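Local coordinates for putative cell surface protein (Streptococcus pyogenes, PDB 4OFQ) that is the C-terminal part of an antigen I/II-family surface protein and probably acts in streptococcal adhesion, at residues Lys31-Asn36 and Asn186-Leu191. Numbering follows the deposited sequence.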
loop_
_atom_site.group_PDB
_atom_site.type_symbol
_atom_site.label_atom_id
_atom_site.label_comp_id
_atom_site.label_asym_id
_atom_site.label_seq_id
_atom_site.Cartn_x
_atom_site.Cartn_y
_atom_site.Cartn_z
ATOM N N LYS A 31 -2.920 -4.840 -8.457
ATOM C CA LYS A 31 -3.693 -3.650 -8.056
ATOM C C LYS A 31 -2.838 -2.606 -7.351
ATOM O O LYS A 31 -1.773 -2.923 -6.815
ATOM C CB LYS A 31 -4.844 -4.035 -7.127
ATOM C CG LYS A 31 -5.682 -5.179 -7.630
ATOM C CD LYS A 31 -6.348 -4.824 -8.930
ATOM C CE LYS A 31 -7.218 -5.968 -9.417
ATOM N NZ LYS A 31 -8.390 -6.233 -8.532
ATOM N N SER A 32 -3.315 -1.362 -7.326
ATOM C CA SER A 32 -2.566 -0.310 -6.655
ATOM C C SER A 32 -2.820 -0.304 -5.139
ATOM O O SER A 32 -3.888 -0.734 -4.650
ATOM C CB SER A 32 -2.865 1.064 -7.273
ATOM O OG SER A 32 -4.239 1.372 -7.172
ATOM N N VAL A 33 -1.823 0.174 -4.403
ATOM C CA VAL A 33 -1.881 0.248 -2.945
ATOM C C VAL A 33 -1.389 1.627 -2.530
ATOM O O VAL A 33 -0.990 2.422 -3.379
ATOM C CB VAL A 33 -1.004 -0.841 -2.282
ATOM C CG1 VAL A 33 -1.489 -2.225 -2.689
ATOM C CG2 VAL A 33 0.491 -0.642 -2.663
ATOM N N LEU A 34 -1.414 1.903 -1.227
ATOM C CA LEU A 34 -1.050 3.208 -0.678
ATOM C C LEU A 34 0.260 3.099 0.117
ATOM O O LEU A 34 0.651 1.996 0.506
ATOM C CB LEU A 34 -2.198 3.724 0.211
ATOM C CG LEU A 34 -3.517 3.914 -0.547
ATOM C CD1 LEU A 34 -4.663 4.260 0.399
ATOM C CD2 LEU A 34 -3.340 5.014 -1.586
ATOM N N PRO A 35 0.954 4.235 0.344
ATOM C CA PRO A 35 2.245 4.220 1.043
ATOM C C PRO A 35 2.213 3.499 2.409
ATOM O O PRO A 35 3.162 2.794 2.791
ATOM C CB PRO A 35 2.533 5.704 1.243
ATOM C CG PRO A 35 1.901 6.364 0.058
ATOM C CD PRO A 35 0.650 5.568 -0.215
ATOM N N ASN A 36 1.128 3.690 3.147
ATOM C CA ASN A 36 1.008 3.078 4.467
ATOM C C ASN A 36 0.319 1.710 4.461
ATOM O O ASN A 36 -0.024 1.193 5.522
ATOM C CB ASN A 36 0.318 4.046 5.455
ATOM C CG ASN A 36 -1.168 4.272 5.136
ATOM O OD1 ASN A 36 -1.745 3.613 4.262
ATOM N ND2 ASN A 36 -1.794 5.202 5.860
ATOM N N ASN A 186 2.499 -5.102 -7.448
ATOM C CA ASN A 186 1.549 -4.058 -7.093
ATOM C C ASN A 186 2.136 -2.699 -7.368
ATOM O O ASN A 186 3.335 -2.506 -7.225
ATOM C CB ASN A 186 1.162 -4.173 -5.628
ATOM C CG ASN A 186 0.417 -5.440 -5.353
ATOM O OD1 ASN A 186 1.009 -6.468 -5.008
ATOM N ND2 ASN A 186 -0.887 -5.394 -5.543
ATOM N N HIS A 187 1.282 -1.758 -7.765
ATOM C CA HIS A 187 1.747 -0.419 -8.079
ATOM C C HIS A 187 1.512 0.468 -6.873
ATOM O O HIS A 187 0.441 0.433 -6.262
ATOM C CB HIS A 187 1.006 0.119 -9.310
ATOM C CG HIS A 187 1.510 1.444 -9.793
ATOM N ND1 HIS A 187 0.728 2.580 -9.801
ATOM C CD2 HIS A 187 2.716 1.814 -10.290
ATOM C CE1 HIS A 187 1.430 3.594 -10.279
ATOM N NE2 HIS A 187 2.637 3.154 -10.591
ATOM N N LEU A 188 2.524 1.238 -6.495
ATOM C CA LEU A 188 2.341 2.237 -5.455
ATOM C C LEU A 188 1.889 3.538 -6.096
ATOM O O LEU A 188 2.622 4.141 -6.868
ATOM C CB LEU A 188 3.625 2.455 -4.649
ATOM C CG LEU A 188 3.542 3.622 -3.663
ATOM C CD1 LEU A 188 2.370 3.447 -2.696
ATOM C CD2 LEU A 188 4.845 3.777 -2.894
ATOM N N SER A 189 0.667 3.960 -5.783
ATOM C CA SER A 189 0.169 5.237 -6.258
ATOM C C SER A 189 1.022 6.365 -5.694
ATOM O O SER A 189 1.371 6.352 -4.515
ATOM C CB SER A 189 -1.286 5.426 -5.831
ATOM O OG SER A 189 -2.140 4.633 -6.626
ATOM N N GLU A 190 1.393 7.313 -6.543
ATOM C CA GLU A 190 2.079 8.494 -6.051
ATOM C C GLU A 190 1.011 9.497 -5.669
ATOM O O GLU A 190 0.226 9.932 -6.511
ATOM C CB GLU A 190 3.013 9.085 -7.097
ATOM C CG GLU A 190 3.781 10.291 -6.579
ATOM C CD GLU A 190 4.745 10.855 -7.602
ATOM O OE1 GLU A 190 5.044 10.146 -8.586
ATOM O OE2 GLU A 190 5.197 12.007 -7.422
ATOM N N LEU A 191 0.993 9.852 -4.387
ATOM C CA LEU A 191 0.004 10.764 -3.834
ATOM C C LEU A 191 0.498 12.197 -3.947
ATOM O O LEU A 191 1.579 12.515 -3.460
ATOM C CB LEU A 191 -0.226 10.442 -2.353
ATOM C CG LEU A 191 -0.500 8.977 -2.035
ATOM C CD1 LEU A 191 -0.674 8.778 -0.533
ATOM C CD2 LEU A 191 -1.733 8.510 -2.794
HETATM O O HOH W 1 -4.030 3.424 -5.361
#
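Pro-35 meets two leucines, Leu-188 and Leu-191, through CG and CD at the edge of a beta sandwich, where a short parallel strand pairs with the end of strand 177-188. Its ring meets Leu-191 tip to tip, CD lying 3.5 Å from CD1 in one of the two conformers of that leucine, whereas Leu-188 crosses it at about a right angle. In Leu-188, CG stands anti to the backbone N (chi1 172°), and chi2 (57°) then sets CD1 against the Leu-34/Pro-35 peptide, 3.5 Å from Leu-34 C. In the same Leu-191 conformer, CD2 touches CD2 of Leu-34. Asn-335 and Val-337 of strand 335-338 also pack on Leu-191, joining this edge to the C-terminal half of the chain. Ile-166 of the neighbouring strand touches Val-33 and Leu-188, which share one face of the pairing.

Parallel pairing is illustrated by Val-33, whose N donates to His-187 O and whose O accepts from Ser-189 N at 3.3 Å. Towards Lys-31 the ladder weakens: His-187 N makes only a weak hydrogen bond to Lys-31 O, 3.4 Å. The side-chain amide of Asn-186 gives that carbonyl oxygen a second, shorter donor, its ND2 also donating to Ile-28 O. Lys-31 O lies close to the plane of this Asn-186 amide, 2.9 Å from ND2. On the other face, a single water joins Ser-32 OG to Ser-189 OG, 2.6 Å from the latter.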